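Local coordinates for protein GH3 beta-N-acetylglucosaminidase (Paenibacillaceae, PDB 6K5J) that probably hydrolyses the glycosidic bonds of terminal beta-linked N-acetylglucosamine residues, as a family 3 beta-N-acetylglucosaminidase, at residues A[360-363]-A[364-368]; A[108-111]-A[112-115]; A[409-412]-A[413-417]. All blocks are in the same frame, centred on the assembly; numbering follows the deposited sequence.

In the fold
The three contacts follow one another along the chain in the order 2, 1, 3. Interaction 2 lies at the start of helix 111-127, in the family 3 N-terminal, TIM-barrel-type region. Interaction 1 lies on helix 359-372, which leads into the six-stranded mixed sheet. Interaction 3 starts helix 413-419 within that sheet region. Interaction 1 is the middle one in space. Its centre is about 13 Å from that of interaction 2 and about 17 Å from that of interaction 3. I368 CD1 packs on L113 O at 3.9 Å, and E366 OE2 approaches W416 CH2 at 4.3 Å. Helix 359-372 therefore touches both regions and joins them.

Interaction 1 (A[360-363]-A[364-368]); sequences EKTE and LVERI
E363 and R367, one helical turn apart, run alongside each other in the same direction. Their carboxylate and guanidinium planes are turned 71° against each other. E363 OE1 stands 3.7 Å from R367 NH2, a long salt bridge. Water 2 closes this gap, donating to E363 OE1 and accepting from R367 NH2. The guanidinium also lies across the backbone: E363 O sits over one face near its rim, 3.4 Å from the guanidinium plane. Both waters meet the same group at its edge, in plane. Water 1 donates to E360 O and takes a weak bond from R367 NH1. The arginine head is thus loosely linked to the preceding turn, in part through water.

T362 and E366 meet at a slant. With T362 OG1 beside the backbone N (chi1 -62°), the methyl CG2 falls opposite that N and comes within 3.6 Å of E366 OE2. The other branch, OG1, turns back to a bond with T358 O. E366 CG lies 3.2 Å from T362 O, the carbonyl that also accepts from E366 N at 2.9 Å. The E363 and E366 carboxylates may repel each other weakly, with 5.6 Å from E363 OE2 to E366 OE1. A long, weak ion pair from E366 OE1 to R511 may offset this. An alanine in place of E366 removes the carboxylate, and is likely to leave R511 without this weak acidic mate and open a gap beside the T362 methyl.

On another side of the helix, K361 bridges to E124 and bonds to L356 O. K361 and V365 rest on I120, and L364 rests on E116. Helix 359-372 thus packs against helix 111-127 of the TIM-barrel region, while E366 faces helix 507-517 beside the mixed sheet.

Interaction 2 (A[108-111]-A[112-115]); sequences AGDA and ELAY
An aspartate N-cap starts helix 111-127: D110 caps it through E112 N and also packs on L113. D110 OD1 accepts from E112 N at 2.9 Å in a bent bond. The donor comes from above the carboxylate plane, 37° out of it. The side chain reaches this N-H because CG is anti to the backbone N (chi1 -170°), which carries the carboxylate to E112 N. OD1 makes the capping bond; OD2 forms a salt bridge with K371 NZ of helix 359-372. The negative charge would also be likely to suit the positive end of the helix dipole.

The D110 carbonyl opens the helix's own bonding. D110 O takes a weak bond from L113 N and a second weak one from A114 N. Regular helical bonding follows, with Y115 N on A111 O at 3.1 Å.

This is a tight junction between two consecutive helices of the N-terminal domain. Helix 102-108 ends at A108. G109 then leaves helical geometry with a positive phi of 81°, and the next helix begins two residues later. G109 O is hydrogen-bonded to R163 of helix 158-174.

L113 packs against the D110 side chain. Its chain crosses that of D110 at about a right angle, and L113 CG lies 3.6 Å from D110 CB. L113 CD1 also reaches A108 CB at 4.3 Å, so this branch spans the junction.

E112 runs alongside D110. E112 CB is 3.3 Å from D110 OD1, but the two carboxylates do not meet: D110 OD1 and E112 OE2 stay 4.7 Å apart. Y115 OH bonds to D174 OD2 of helix 158-174. The Y115 side chain touches E167 and R170, while A111 rests on R163 and E167.

Interaction 3 (A[409-412]-A[413-417]); sequences RKET and LGYWL
Two hydrogen bonds join T412 to the first turn of helix 413-419. T412 OG1 accepts from Y415 N at 2.9 Å in a fairly straight bond of 160°. OG1 sits in the position flanked by N and C (chi1 64°), which brings it to Y415 N. It is also hydrogen-bonded to E426 OE1, and the other oxygen of E426 takes G414 N. T412 O accepts from W416 N at 3.1 Å.

The rings make the second group. E411 CG lies over one face of Y415 in a CH-pi contact, 4.1 Å from the ring centroid. The E411 carboxylate is turned steeply, 80° from the ring plane. K410 NZ comes obliquely to Y415 CE1 at 3.2 Å. Y415 CD2 in turn stands over the centre of the W416 ring, 3.7 Å above it. E411 CB touches W416 NE1 at 3.6 Å.

L413 packs on V452 and V454, and W416 packs on helix 507-517. E411 centres an inverse gamma turn just before the threonine N-cap. The helix so started is the crossover of a beta-alpha-beta unit, linking the adjacent parallel strands 390-396 and 424-430.

Interaction 1 (A[360-363]-A[364-368])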
loop_
_atom_site.group_PDB
_atom_site.type_symbol
_atom_site.label_atom_id
_atom_site.label_comp_id
_atom_site.label_asym_id
_atom_site.label_seq_id
_atom_site.Cartn_x
_atom_site.Cartn_y
_atom_site.Cartn_z
ATOM N N GLU A 360 -10.500 6.009 -21.311
ATOM C CA GLU A 360 -9.087 6.251 -21.575
ATOM C C GLU A 360 -8.197 5.788 -20.419
ATOM O O GLU A 360 -7.129 5.206 -20.646
ATOM C CB GLU A 360 -8.862 7.735 -21.861
ATOM C CG GLU A 360 -9.471 8.243 -23.181
ATOM C CD GLU A 360 -11.003 8.270 -23.215
ATOM O OE1 GLU A 360 -11.666 8.238 -22.143
ATOM O OE2 GLU A 360 -11.551 8.332 -24.341
ATOM N N LYS A 361 -8.592 6.067 -19.175
ATOM C CA LYS A 361 -7.782 5.637 -18.039
ATOM C C LYS A 361 -7.867 4.127 -17.841
ATOM O O LYS A 361 -6.862 3.475 -17.524
ATOM C CB LYS A 361 -8.217 6.388 -16.772
ATOM C CG LYS A 361 -7.775 7.844 -16.743
ATOM C CD LYS A 361 -8.165 8.544 -15.429
ATOM C CE LYS A 361 -9.667 8.778 -15.352
ATOM N NZ LYS A 361 -10.057 9.550 -14.122
ATOM N N THR A 362 -9.052 3.551 -18.022
ATOM C CA THR A 362 -9.187 2.106 -17.890
ATOM C C THR A 362 -8.354 1.385 -18.942
ATOM O O THR A 362 -7.660 0.409 -18.637
ATOM C CB THR A 362 -10.659 1.703 -18.007
ATOM O OG1 THR A 362 -11.409 2.298 -16.937
ATOM C CG2 THR A 362 -10.817 0.165 -17.968
ATOM N N GLU A 363 -8.399 1.856 -20.189
ATOM C CA GLU A 363 -7.622 1.189 -21.230
ATOM C C GLU A 363 -6.129 1.379 -21.022
ATOM O O GLU A 363 -5.342 0.478 -21.329
ATOM C CB GLU A 363 -8.063 1.686 -22.605
ATOM C CG GLU A 363 -9.446 1.164 -22.956
ATOM C CD GLU A 363 -10.097 1.926 -24.088
ATOM O OE1 GLU A 363 -9.433 2.806 -24.677
ATOM O OE2 GLU A 363 -11.267 1.622 -24.394
ATOM N N LEU A 364 -5.724 2.523 -20.474
ATOM C CA LEU A 364 -4.319 2.733 -20.150
ATOM C C LEU A 364 -3.820 1.701 -19.134
ATOM O O LEU A 364 -2.744 1.115 -19.309
ATOM C CB LEU A 364 -4.119 4.151 -19.614
ATOM C CG LEU A 364 -2.682 4.647 -19.452
ATOM C CD1 LEU A 364 -2.650 6.164 -19.564
ATOM C CD2 LEU A 364 -2.058 4.207 -18.128
ATOM N N VAL A 365 -4.567 1.495 -18.040
ATOM C CA VAL A 365 -4.093 0.560 -17.019
ATOM C C VAL A 365 -4.206 -0.879 -17.519
ATOM O O VAL A 365 -3.409 -1.738 -17.125
ATOM C CB VAL A 365 -4.824 0.752 -15.667
ATOM C CG1 VAL A 365 -4.607 2.167 -15.115
ATOM C CG2 VAL A 365 -6.283 0.432 -15.769
ATOM N N GLU A 366 -5.178 -1.163 -18.389
ATOM C CA GLU A 366 -5.227 -2.474 -19.036
ATOM C C GLU A 366 -3.945 -2.751 -19.818
ATOM O O GLU A 366 -3.388 -3.854 -19.758
ATOM C CB GLU A 366 -6.452 -2.558 -19.951
ATOM C CG GLU A 366 -7.746 -2.791 -19.165
ATOM C CD GLU A 366 -8.992 -2.738 -20.019
ATOM O OE1 GLU A 366 -8.890 -2.401 -21.225
ATOM O OE2 GLU A 366 -10.080 -3.035 -19.472
ATOM N N ARG A 367 -3.441 -1.747 -20.528
ATOM C CA ARG A 367 -2.215 -1.949 -21.287
ATOM C C ARG A 367 -1.013 -2.145 -20.372
ATOM O O ARG A 367 -0.085 -2.882 -20.725
ATOM C CB ARG A 367 -2.017 -0.786 -22.252
ATOM C CG ARG A 367 -3.068 -0.804 -23.358
ATOM C CD ARG A 367 -2.846 0.286 -24.414
ATOM N NE ARG A 367 -4.102 0.509 -25.112
ATOM C CZ ARG A 367 -4.871 1.574 -24.939
ATOM N NH1 ARG A 367 -4.492 2.539 -24.111
ATOM N NH2 ARG A 367 -6.015 1.671 -25.596
ATOM N N ILE A 368 -1.021 -1.528 -19.187
ATOM C CA ILE A 368 0.034 -1.775 -18.203
ATOM C C ILE A 368 0.037 -3.239 -17.774
ATOM O O ILE A 368 1.082 -3.900 -17.761
ATOM C CB ILE A 368 -0.135 -0.842 -16.988
ATOM C CG1 ILE A 368 0.044 0.627 -17.394
ATOM C CG2 ILE A 368 0.830 -1.212 -15.882
ATOM C CD1 ILE A 368 -0.110 1.569 -16.232
HETATM O O HOH W 1 -5.731 5.486 -22.905
HETATM O O HOH W 2 -7.240 3.828 -25.105
#

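Interaction 2 (A[108-111]-A[112-115])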
loop_
_atom_site.group_PDB
_atom_site.type_symbol
_atom_site.label_atom_id
_atom_site.label_comp_id
_atom_site.label_asym_id
_atom_site.label_seq_id
_atom_site.Cartn_x
_atom_site.Cartn_y
_atom_site.Cartn_z
ATOM N N ALA A 108 6.377 -5.250 -15.155
ATOM C CA ALA A 108 6.340 -4.619 -16.474
ATOM C C ALA A 108 7.637 -3.866 -16.773
ATOM O O ALA A 108 8.013 -3.717 -17.943
ATOM C CB ALA A 108 5.129 -3.682 -16.572
ATOM N N GLY A 109 8.326 -3.384 -15.738
ATOM C CA GLY A 109 9.682 -2.876 -15.858
ATOM C C GLY A 109 9.825 -1.462 -16.375
ATOM O O GLY A 109 10.953 -1.039 -16.657
ATOM N N ASP A 110 8.736 -0.705 -16.495
ATOM C CA ASP A 110 8.731 0.560 -17.234
ATOM C C ASP A 110 8.439 1.710 -16.276
ATOM O O ASP A 110 7.335 1.803 -15.732
ATOM C CB ASP A 110 7.703 0.498 -18.362
ATOM C CG ASP A 110 7.798 1.668 -19.321
ATOM O OD1 ASP A 110 8.353 2.723 -18.946
ATOM O OD2 ASP A 110 7.310 1.535 -20.464
ATOM N N ALA A 111 9.419 2.600 -16.081
ATOM C CA ALA A 111 9.224 3.699 -15.133
ATOM C C ALA A 111 8.129 4.652 -15.586
ATOM O O ALA A 111 7.455 5.266 -14.746
ATOM C CB ALA A 111 10.534 4.461 -14.917
ATOM N N GLU A 112 7.940 4.796 -16.902
ATOM C CA GLU A 112 6.884 5.658 -17.416
ATOM C C GLU A 112 5.500 5.164 -17.002
ATOM O O GLU A 112 4.585 5.970 -16.802
ATOM C CB GLU A 112 6.988 5.744 -18.942
ATOM C CG GLU A 112 6.293 6.935 -19.551
ATOM C CD GLU A 112 6.690 7.162 -21.000
ATOM O OE1 GLU A 112 5.923 7.837 -21.723
ATOM O OE2 GLU A 112 7.765 6.668 -21.414
ATOM N N LEU A 113 5.320 3.853 -16.870
ATOM C CA LEU A 113 4.013 3.354 -16.467
ATOM C C LEU A 113 3.766 3.579 -14.989
ATOM O O LEU A 113 2.612 3.749 -14.579
ATOM C CB LEU A 113 3.884 1.871 -16.789
ATOM C CG LEU A 113 4.231 1.513 -18.233
ATOM C CD1 LEU A 113 4.109 0.002 -18.444
ATOM C CD2 LEU A 113 3.355 2.286 -19.206
ATOM N N ALA A 114 4.823 3.566 -14.175
ATOM C CA ALA A 114 4.645 3.907 -12.767
ATOM C C ALA A 114 4.244 5.368 -12.614
ATOM O O ALA A 114 3.423 5.704 -11.752
ATOM C CB ALA A 114 5.921 3.598 -11.980
ATOM N N TYR A 115 4.802 6.253 -13.448
ATOM C CA TYR A 115 4.338 7.639 -13.451
ATOM C C TYR A 115 2.854 7.715 -13.786
ATOM O O TYR A 115 2.082 8.391 -13.097
ATOM C CB TYR A 115 5.137 8.495 -14.444
ATOM C CG TYR A 115 4.637 9.931 -14.484
ATOM C CD1 TYR A 115 3.598 10.309 -15.335
ATOM C CD2 TYR A 115 5.174 10.895 -13.647
ATOM C CE1 TYR A 115 3.117 11.612 -15.348
ATOM C CE2 TYR A 115 4.709 12.205 -13.663
ATOM C CZ TYR A 115 3.685 12.556 -14.514
ATOM O OH TYR A 115 3.224 13.858 -14.520
#

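Interaction 3 (A[409-412]-A[413-417])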
loop_
_atom_site.group_PDB
_atom_site.type_symbol
_atom_site.label_atom_id
_atom_site.label_comp_id
_atom_site.label_asym_id
_atom_site.label_seq_id
_atom_site.Cartn_x
_atom_site.Cartn_y
_atom_site.Cartn_z
ATOM N N ARG A 409 -13.977 -8.713 -5.661
ATOM C CA ARG A 409 -13.664 -8.376 -7.043
ATOM C C ARG A 409 -14.730 -8.982 -7.943
ATOM O O ARG A 409 -14.926 -10.201 -7.938
ATOM C CB ARG A 409 -12.275 -8.891 -7.436
ATOM C CG ARG A 409 -11.154 -8.425 -6.508
ATOM C CD ARG A 409 -10.727 -6.974 -6.775
ATOM N NE ARG A 409 -9.373 -6.735 -6.277
ATOM C CZ ARG A 409 -8.811 -5.537 -6.126
ATOM N NH1 ARG A 409 -9.474 -4.421 -6.429
ATOM N NH2 ARG A 409 -7.573 -5.457 -5.660
ATOM N N LYS A 410 -15.402 -8.135 -8.725
ATOM C CA LYS A 410 -16.370 -8.637 -9.698
ATOM C C LYS A 410 -15.694 -9.124 -10.979
ATOM O O LYS A 410 -16.101 -10.141 -11.555
ATOM C CB LYS A 410 -17.395 -7.549 -10.024
ATOM C CG LYS A 410 -18.501 -8.013 -10.966
ATOM C CD LYS A 410 -19.188 -6.834 -11.629
ATOM C CE LYS A 410 -18.743 -6.671 -13.078
ATOM N NZ LYS A 410 -19.605 -7.460 -14.004
ATOM N N GLU A 411 -14.675 -8.407 -11.453
ATOM C CA GLU A 411 -14.007 -8.759 -12.710
ATOM C C GLU A 411 -12.916 -9.796 -12.430
ATOM O O GLU A 411 -11.712 -9.526 -12.468
ATOM C CB GLU A 411 -13.449 -7.511 -13.385
ATOM C CG GLU A 411 -14.510 -6.505 -13.843
ATOM C CD GLU A 411 -14.853 -5.460 -12.790
ATOM O OE1 GLU A 411 -14.396 -5.568 -11.630
ATOM O OE2 GLU A 411 -15.576 -4.508 -13.139
ATOM N N THR A 412 -13.380 -11.004 -12.117
ATOM C CA THR A 412 -12.523 -12.142 -11.826
ATOM C C THR A 412 -11.896 -12.686 -13.106
ATOM O O THR A 412 -12.255 -12.299 -14.220
ATOM C CB THR A 412 -13.333 -13.258 -11.163
ATOM O OG1 THR A 412 -14.320 -13.733 -12.096
ATOM C CG2 THR A 412 -14.027 -12.749 -9.890
ATOM N N LEU A 413 -10.958 -13.626 -12.940
ATOM C CA LEU A 413 -10.443 -14.328 -14.109
ATOM C C LEU A 413 -11.575 -15.014 -14.865
ATOM O O LEU A 413 -11.625 -14.975 -16.103
ATOM C CB LEU A 413 -9.379 -15.342 -13.689
ATOM C CG LEU A 413 -8.928 -16.237 -14.842
ATOM C CD1 LEU A 413 -8.279 -15.387 -15.921
ATOM C CD2 LEU A 413 -7.960 -17.293 -14.334
ATOM N N GLY A 414 -12.505 -15.633 -14.131
ATOM C CA GLY A 414 -13.637 -16.277 -14.779
ATOM C C GLY A 414 -14.487 -15.291 -15.552
ATOM O O GLY A 414 -14.957 -15.592 -16.651
ATOM N N TYR A 415 -14.688 -14.096 -14.986
ATOM C CA TYR A 415 -15.393 -13.023 -15.682
ATOM C C TYR A 415 -14.776 -12.747 -17.050
ATOM O O TYR A 415 -15.480 -12.678 -18.065
ATOM C CB TYR A 415 -15.380 -11.764 -14.812
ATOM C CG TYR A 415 -15.890 -10.502 -15.495
ATOM C CD1 TYR A 415 -17.243 -10.159 -15.451
ATOM C CD2 TYR A 415 -15.016 -9.655 -16.174
ATOM C CE1 TYR A 415 -17.709 -9.005 -16.074
ATOM C CE2 TYR A 415 -15.464 -8.501 -16.789
ATOM C CZ TYR A 415 -16.813 -8.182 -16.735
ATOM O OH TYR A 415 -17.262 -7.039 -17.348
ATOM N N TRP A 416 -13.451 -12.591 -17.104
ATOM C CA TRP A 416 -12.828 -12.257 -18.384
ATOM C C TRP A 416 -12.818 -13.449 -19.333
ATOM O O TRP A 416 -12.974 -13.282 -20.549
ATOM C CB TRP A 416 -11.413 -11.729 -18.159
ATOM C CG TRP A 416 -11.415 -10.399 -17.482
ATOM C CD1 TRP A 416 -11.056 -10.137 -16.199
ATOM C CD2 TRP A 416 -11.811 -9.150 -18.053
ATOM N NE1 TRP A 416 -11.194 -8.794 -15.930
ATOM C CE2 TRP A 416 -11.655 -8.167 -17.056
ATOM C CE3 TRP A 416 -12.274 -8.765 -19.316
ATOM C CZ2 TRP A 416 -11.937 -6.818 -17.284
ATOM C CZ3 TRP A 416 -12.565 -7.435 -19.540
ATOM C CH2 TRP A 416 -12.395 -6.474 -18.526
ATOM N N LEU A 417 -12.609 -14.658 -18.814
ATOM C CA LEU A 417 -12.659 -15.818 -19.695
ATOM C C LEU A 417 -14.053 -15.981 -20.285
ATOM O O LEU A 417 -14.202 -16.277 -21.478
ATOM C CB LEU A 417 -12.233 -17.074 -18.944
ATOM C CG LEU A 417 -10.740 -17.202 -18.639
ATOM C CD1 LEU A 417 -10.495 -18.437 -17.810
ATOM C CD2 LEU A 417 -9.915 -17.243 -19.931
#